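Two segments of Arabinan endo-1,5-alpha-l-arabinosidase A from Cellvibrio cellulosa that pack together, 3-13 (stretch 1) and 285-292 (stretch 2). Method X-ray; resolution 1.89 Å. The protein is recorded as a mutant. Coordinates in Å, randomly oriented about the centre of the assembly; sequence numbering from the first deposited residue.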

ATOM      1  N   LYS A   3       2.727 -17.423 -17.727  1.00 18.54           N
ATOM      2  CA  LYS A   3       2.490 -15.954 -17.802  1.00 17.35           C
ATOM      3  C   LYS A   3       2.962 -15.252 -16.525  1.00 15.62           C
ATOM      4  O   LYS A   3       2.961 -15.877 -15.489  1.00 13.23           O
ATOM      5  CB  LYS A   3       0.979 -15.654 -17.931  1.00 17.98           C
ATOM      6  CG  LYS A   3       0.456 -15.752 -19.342  1.00 21.64           C
ATOM      7  CD  LYS A   3      -1.041 -15.306 -19.377  1.00 27.88           C
ATOM      8  CE  LYS A   3      -1.915 -16.233 -20.212  1.00 30.38           C
ATOM      9  NZ  LYS A   3      -3.129 -15.542 -20.787  1.00 32.06           N
ATOM     10  N   GLN A   4       3.294 -13.957 -16.584  1.00 14.79           N
ATOM     11  CA  GLN A   4       3.595 -13.194 -15.361  1.00 14.60           C
ATOM     12  C   GLN A   4       2.347 -13.027 -14.504  1.00 15.99           C
ATOM     13  O   GLN A   4       1.198 -13.015 -15.035  1.00 16.24           O
ATOM     14  CB  GLN A   4       4.192 -11.821 -15.695  1.00 15.39           C
ATOM     15  CG  GLN A   4       5.544 -11.945 -16.318  1.00 14.13           C
ATOM     16  CD  GLN A   4       6.267 -10.644 -16.571  1.00 16.11           C
ATOM     17  OE1 GLN A   4       6.340  -9.716 -15.707  1.00 12.61           O
ATOM     18  NE2 GLN A   4       6.867 -10.578 -17.753  1.00 19.41           N
ATOM     19  N   VAL A   5       2.532 -12.920 -13.191  1.00 14.94           N
ATOM     20  CA  VAL A   5       1.402 -12.672 -12.347  1.00 16.62           C
ATOM     21  C   VAL A   5       0.916 -11.214 -12.340  1.00 15.72           C
ATOM     22  O   VAL A   5       1.681 -10.240 -12.168  1.00 15.74           O
ATOM     23  CB  VAL A   5       1.409 -13.411 -10.956  1.00 18.01           C
ATOM     24  CG1 VAL A   5       2.643 -14.203 -10.625  1.00 18.67           C
ATOM     25  CG2 VAL A   5       0.898 -12.607  -9.862  1.00 19.89           C
ATOM     26  N   ASP A   6      -0.381 -11.067 -12.591  1.00 16.24           N
ATOM     27  CA  ASP A   6      -1.019  -9.740 -12.566  1.00 16.44           C
ATOM     28  C   ASP A   6      -1.597  -9.408 -11.206  1.00 16.28           C
ATOM     29  O   ASP A   6      -2.443 -10.149 -10.660  1.00 17.00           O
ATOM     30  CB  ASP A   6      -2.080  -9.588 -13.674  1.00 17.85           C
ATOM     31  CG  ASP A   6      -3.203 -10.606 -13.567  1.00 20.12           C
ATOM     32  OD1 ASP A   6      -2.937 -11.815 -13.621  1.00 21.04           O
ATOM     33  OD2 ASP A   6      -4.394 -10.281 -13.422  1.00 24.89           O
ATOM     34  N   VAL A   7      -1.086  -8.308 -10.651  1.00 15.50           N
ATOM     35  CA  VAL A   7      -1.460  -7.762  -9.346  1.00 15.21           C
ATOM     36  C   VAL A   7      -1.560  -6.252  -9.416  1.00 13.67           C
ATOM     37  O   VAL A   7      -1.001  -5.608 -10.317  1.00 13.51           O
ATOM     38  CB  VAL A   7      -0.416  -8.131  -8.226  1.00 16.11           C
ATOM     39  CG1 VAL A   7      -0.220  -9.594  -8.177  1.00 17.79           C
ATOM     40  CG2 VAL A   7       0.958  -7.381  -8.411  1.00 17.97           C
ATOM     41  N   HIS A   8      -2.259  -5.682  -8.443  1.00 13.86           N
ATOM     42  CA  HIS A   8      -2.369  -4.232  -8.275  1.00 13.67           C
ATOM     43  C   HIS A   8      -2.238  -3.962  -6.784  1.00 13.55           C
ATOM     44  O   HIS A   8      -2.938  -4.587  -5.956  1.00 13.47           O
ATOM     45  CB  HIS A   8      -3.756  -3.731  -8.801  1.00 14.55           C
ATOM     46  CG  HIS A   8      -3.746  -2.349  -9.389  1.00 16.29           C
ATOM     47  ND1 HIS A   8      -4.246  -1.255  -8.710  1.00 19.64           N
ATOM     48  CD2 HIS A   8      -3.349  -1.886 -10.612  1.00 18.06           C
ATOM     49  CE1 HIS A   8      -4.138  -0.176  -9.476  1.00 19.55           C
ATOM     50  NE2 HIS A   8      -3.605  -0.534 -10.642  1.00 18.97           N
ATOM     51  N   ASP A   9      -1.348  -3.043  -6.421  1.00 13.12           N
ATOM     52  CA  ASP A   9      -1.201  -2.575  -5.043  1.00 13.81           C
ATOM     53  C   ASP A   9      -0.651  -3.693  -4.123  1.00 14.41           C
ATOM     54  O   ASP A   9      -1.182  -3.898  -3.054  1.00 14.94           O
ATOM     55  CB  ASP A   9      -2.528  -1.973  -4.487  1.00 14.90           C
ATOM     56  CG  ASP A   9      -3.250  -1.076  -5.505  1.00 15.64           C
ATOM     57  OD1 ASP A   9      -2.568  -0.200  -6.132  1.00 14.72           O
ATOM     58  OD2 ASP A   9      -4.485  -1.190  -5.741  1.00 16.73           O
ATOM     59  N   PRO A  10       0.434  -4.370  -4.513  1.00 15.05           N
ATOM     60  CA  PRO A  10       0.898  -5.577  -3.803  1.00 15.50           C
ATOM     61  C   PRO A  10       1.594  -5.345  -2.473  1.00 16.02           C
ATOM     62  O   PRO A  10       2.276  -4.336  -2.271  1.00 17.52           O
ATOM     63  CB  PRO A  10       1.862  -6.214  -4.787  1.00 15.54           C
ATOM     64  CG  PRO A  10       2.497  -5.037  -5.423  1.00 16.08           C
ATOM     65  CD  PRO A  10       1.309  -4.050  -5.652  1.00 15.54           C
ATOM     66  N   VAL A  11       1.352  -6.284  -1.570  1.00 16.54           N
ATOM     67  CA  VAL A  11       2.093  -6.434  -0.324  1.00 16.26           C
ATOM     68  C   VAL A  11       2.450  -7.921  -0.108  1.00 15.23           C
ATOM     69  O   VAL A  11       1.862  -8.833  -0.730  1.00 14.61           O
ATOM     70  CB  VAL A  11       1.326  -5.889   0.881  1.00 16.49           C
ATOM     71  CG1 VAL A  11       1.150  -4.353   0.788  1.00 17.81           C
ATOM     72  CG2 VAL A  11      -0.024  -6.639   1.064  1.00 16.17           C
ATOM     73  N   MET A  12       3.425  -8.170   0.774  1.00 14.32           N
ATOM     74  CA  MET A  12       3.962  -9.535   0.970  1.00 13.48           C
ATOM     75  C   MET A  12       4.365  -9.756   2.414  1.00 13.22           C
ATOM     76  O   MET A  12       4.662  -8.799   3.148  1.00 14.14           O
ATOM     77  CB  MET A  12       5.208  -9.794   0.095  1.00 13.66           C
ATOM     78  CG  MET A  12       4.980  -9.904  -1.408  1.00 14.43           C
ATOM     79  SD  MET A  12       6.477 -10.113  -2.435  1.00 15.99           S
ATOM     80  CE  MET A  12       7.182 -11.518  -1.760  1.00 15.63           C
ATOM     81  N   THR A  13       4.390 -11.026   2.792  1.00 13.83           N
ATOM     82  CA  THR A  13       4.916 -11.496   4.071  1.00 14.31           C
ATOM     83  C   THR A  13       5.386 -12.948   3.988  1.00 14.10           C
ATOM     84  O   THR A  13       5.054 -13.658   3.056  1.00 14.37           O
ATOM     85  CB  THR A  13       3.884 -11.263   5.194  1.00 14.45           C
ATOM     86  OG1 THR A  13       4.577 -11.071   6.422  1.00 13.62           O
ATOM     87  CG2 THR A  13       2.904 -12.430   5.411  1.00 14.23           C
ATOM     88  N   TYR A 285      -1.117  -3.007 -21.442  1.00 12.57           N
ATOM     89  CA  TYR A 285      -0.937  -2.278 -20.179  1.00 12.15           C
ATOM     90  C   TYR A 285      -1.431  -3.009 -18.939  1.00 11.27           C
ATOM     91  O   TYR A 285      -1.809  -2.382 -17.942  1.00 11.54           O
ATOM     92  CB  TYR A 285      -1.505  -0.827 -20.258  1.00 12.01           C
ATOM     93  CG  TYR A 285      -0.936  -0.046 -21.435  1.00 12.00           C
ATOM     94  CD1 TYR A 285       0.272   0.667 -21.321  1.00 12.34           C
ATOM     95  CD2 TYR A 285      -1.574  -0.032 -22.656  1.00 12.26           C
ATOM     96  CE1 TYR A 285       0.808   1.345 -22.377  1.00 11.12           C
ATOM     97  CE2 TYR A 285      -1.041   0.642 -23.720  1.00 13.69           C
ATOM     98  CZ  TYR A 285       0.160   1.324 -23.581  1.00 11.90           C
ATOM     99  OH  TYR A 285       0.685   1.992 -24.661  1.00 12.41           O
ATOM    100  N   LEU A 286      -1.388  -4.333 -18.981  1.00 11.28           N
ATOM    101  CA  LEU A 286      -1.753  -5.152 -17.821  1.00 11.62           C
ATOM    102  C   LEU A 286      -0.637  -5.139 -16.753  1.00 12.64           C
ATOM    103  O   LEU A 286       0.495  -5.552 -17.012  1.00 12.20           O
ATOM    104  CB  LEU A 286      -2.047  -6.593 -18.257  1.00 12.59           C
ATOM    105  CG  LEU A 286      -2.480  -7.589 -17.149  1.00 12.91           C
ATOM    106  CD1 LEU A 286      -3.728  -7.103 -16.399  1.00 14.05           C
ATOM    107  CD2 LEU A 286      -2.717  -8.995 -17.721  1.00 15.59           C
ATOM    108  N   GLN A 287      -1.024  -4.700 -15.573  1.00 12.98           N
ATOM    109  CA  GLN A 287      -0.201  -4.565 -14.376  1.00 13.25           C
ATOM    110  C   GLN A 287       0.421  -5.934 -14.007  1.00 14.04           C
ATOM    111  O   GLN A 287      -0.285  -6.947 -13.928  1.00 13.85           O
ATOM    112  CB  GLN A 287      -1.073  -4.065 -13.217  1.00 13.34           C
ATOM    113  CG  GLN A 287      -2.387  -4.846 -13.040  1.00 14.96           C
ATOM    114  CD  GLN A 287      -3.631  -4.187 -13.683  1.00 16.13           C
ATOM    115  OE1 GLN A 287      -3.541  -3.500 -14.720  1.00 14.69           O
ATOM    116  NE2 GLN A 287      -4.798  -4.453 -13.095  1.00 17.49           N
ATOM    117  N   LYS A 288       1.755  -5.953 -13.831  1.00 13.87           N
ATOM    118  CA  LYS A 288       2.471  -7.134 -13.397  1.00 13.12           C
ATOM    119  C   LYS A 288       3.185  -6.833 -12.062  1.00 12.47           C
ATOM    120  O   LYS A 288       3.603  -5.691 -11.797  1.00 11.70           O
ATOM    121  CB  LYS A 288       3.505  -7.527 -14.446  1.00 12.86           C
ATOM    122  CG  LYS A 288       2.988  -7.804 -15.840  1.00 15.21           C
ATOM    123  CD  LYS A 288       1.874  -8.824 -15.912  1.00 14.15           C
ATOM    124  CE  LYS A 288       1.528  -9.233 -17.365  1.00 13.56           C
ATOM    125  NZ  LYS A 288       1.494  -8.115 -18.280  1.00 12.93           N
ATOM    126  N   LEU A 289       3.320  -7.877 -11.239  1.00 12.06           N
ATOM    127  CA  LEU A 289       4.192  -7.854 -10.068  1.00 12.76           C
ATOM    128  C   LEU A 289       5.655  -7.610 -10.447  1.00 12.25           C
ATOM    129  O   LEU A 289       6.185  -8.233 -11.379  1.00 12.15           O
ATOM    130  CB  LEU A 289       4.116  -9.186  -9.339  1.00 12.29           C
ATOM    131  CG  LEU A 289       5.064  -9.292  -8.118  1.00 13.32           C
ATOM    132  CD1 LEU A 289       4.644  -8.344  -7.029  1.00 14.07           C
ATOM    133  CD2 LEU A 289       5.067 -10.687  -7.625  1.00 14.28           C
ATOM    134  N   LYS A 290       6.310  -6.731  -9.693  1.00 12.90           N
ATOM    135  CA  LYS A 290       7.760  -6.534  -9.824  1.00 12.90           C
ATOM    136  C   LYS A 290       8.384  -6.432  -8.408  1.00 13.42           C
ATOM    137  O   LYS A 290       7.860  -5.737  -7.543  1.00 13.85           O
ATOM    138  CB  LYS A 290       8.116  -5.329 -10.697  1.00 11.97           C
ATOM    139  CG  LYS A 290       7.771  -5.420 -12.127  1.00 12.57           C
ATOM    140  CD  LYS A 290       8.463  -6.542 -12.927  1.00 15.16           C
ATOM    141  CE  LYS A 290       7.778  -6.792 -14.258  1.00 15.15           C
ATOM    142  NZ  LYS A 290       8.446  -7.802 -15.145  1.00 11.98           N
ATOM    143  N   ILE A 291       9.448  -7.204  -8.177  1.00 13.56           N
ATOM    144  CA  ILE A 291      10.268  -7.130  -6.955  1.00 14.00           C
ATOM    145  C   ILE A 291      11.690  -6.726  -7.399  1.00 14.15           C
ATOM    146  O   ILE A 291      12.271  -7.357  -8.296  1.00 13.40           O
ATOM    147  CB  ILE A 291      10.319  -8.495  -6.238  1.00 14.28           C
ATOM    148  CG1 ILE A 291       8.907  -8.980  -5.915  1.00 13.42           C
ATOM    149  CG2 ILE A 291      11.203  -8.396  -4.966  1.00 15.23           C
ATOM    150  CD1 ILE A 291       8.820 -10.279  -5.218  1.00 12.18           C
ATOM    151  N   LEU A 292      12.193  -5.631  -6.835  1.00 14.66           N
ATOM    152  CA  LEU A 292      13.491  -5.054  -7.181  1.00 14.65           C
ATOM    153  C   LEU A 292      14.382  -5.017  -5.949  1.00 14.45           C
ATOM    154  O   LEU A 292      13.885  -4.853  -4.820  1.00 12.58           O
ATOM    155  CB  LEU A 292      13.368  -3.618  -7.693  1.00 16.68           C
ATOM    156  CG  LEU A 292      12.591  -3.397  -9.021  1.00 15.65           C
ATOM    157  CD1 LEU A 292      11.189  -3.341  -8.699  1.00 22.26           C
ATOM    158  CD2 LEU A 292      12.991  -2.058  -9.688  1.00 20.46           C
TER
HETATM  159  O   HOH W   1       6.396 -10.328 -13.133  1.00 21.16           O

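Residues 3-13 lie against the strand that includes Leu 289, and the two segments bury 590 Å² between them, counting both sides. Lys 3 makes no contact, so the interface opens at Gln 4, whose CA-CB bond points toward stretch 2. With chi1 in m and chi2 in t, its side chain is extended: CB packs against the aliphatic part of Lys 288 (Gln 4 CB to Lys 288 CD, 3.8 Å), while the terminal amide reaches Lys 290. There Lys 290 NZ donates a hydrogen bond to Gln 4 OE1 at 2.9 Å. Lys 290 starts away from stretch 1, and its long chain brings the ammonium group back. Gln 4 OE1 also accepts from the water 1 O atom at 2.6 Å, and water 1 O donates to Leu 289 O at 2.7 Å, bridging side chain and backbone.

The CA-CB bond of Val 5 points away, and the residue contributes its carbonyl. Leu 289 N donates to Val 5 O at 3.0 Å with a nearly linear angle of 169°, and Lys 288 CA adds a CA-H...O contact to Val 5 O at 3.4 Å. A second such contact, Asp 6 CA to Gln 287 O at 3.2 Å, runs in the reverse sense, close to where the CA atoms of Asp 6 and Lys 288 come nearest, 4.4 Å apart; Gln 287 O has no hydrogen-bonding partner in the model.

Beyond this point apolar packing of Val 7, Pro 10 and Met 12 alternates with contacts to the Gln 287 side chain, whose CG lies 3.1 Å from Val 7 O; Val 7 N and O are buried without a hydrogen-bonding partner. Val 7 CG2 lies 3.8 Å from Leu 289 CB, and Pro 10 CB lies 4.2 Å from Leu 289 CD1, so this buried leucine meets two compact apolar residues. Between them in sequence, His 8 CD2 approaches Gln 287 CD at 3.8 Å, while His 8 ND1 donates to Asp 9 OD2 at 3.0 Å. Finally, Met 12, unbranched, with its CA-CB bond toward stretch 2, brings SD within 3.6 Å of Ile 291 CD1, closing the buried end of the interface.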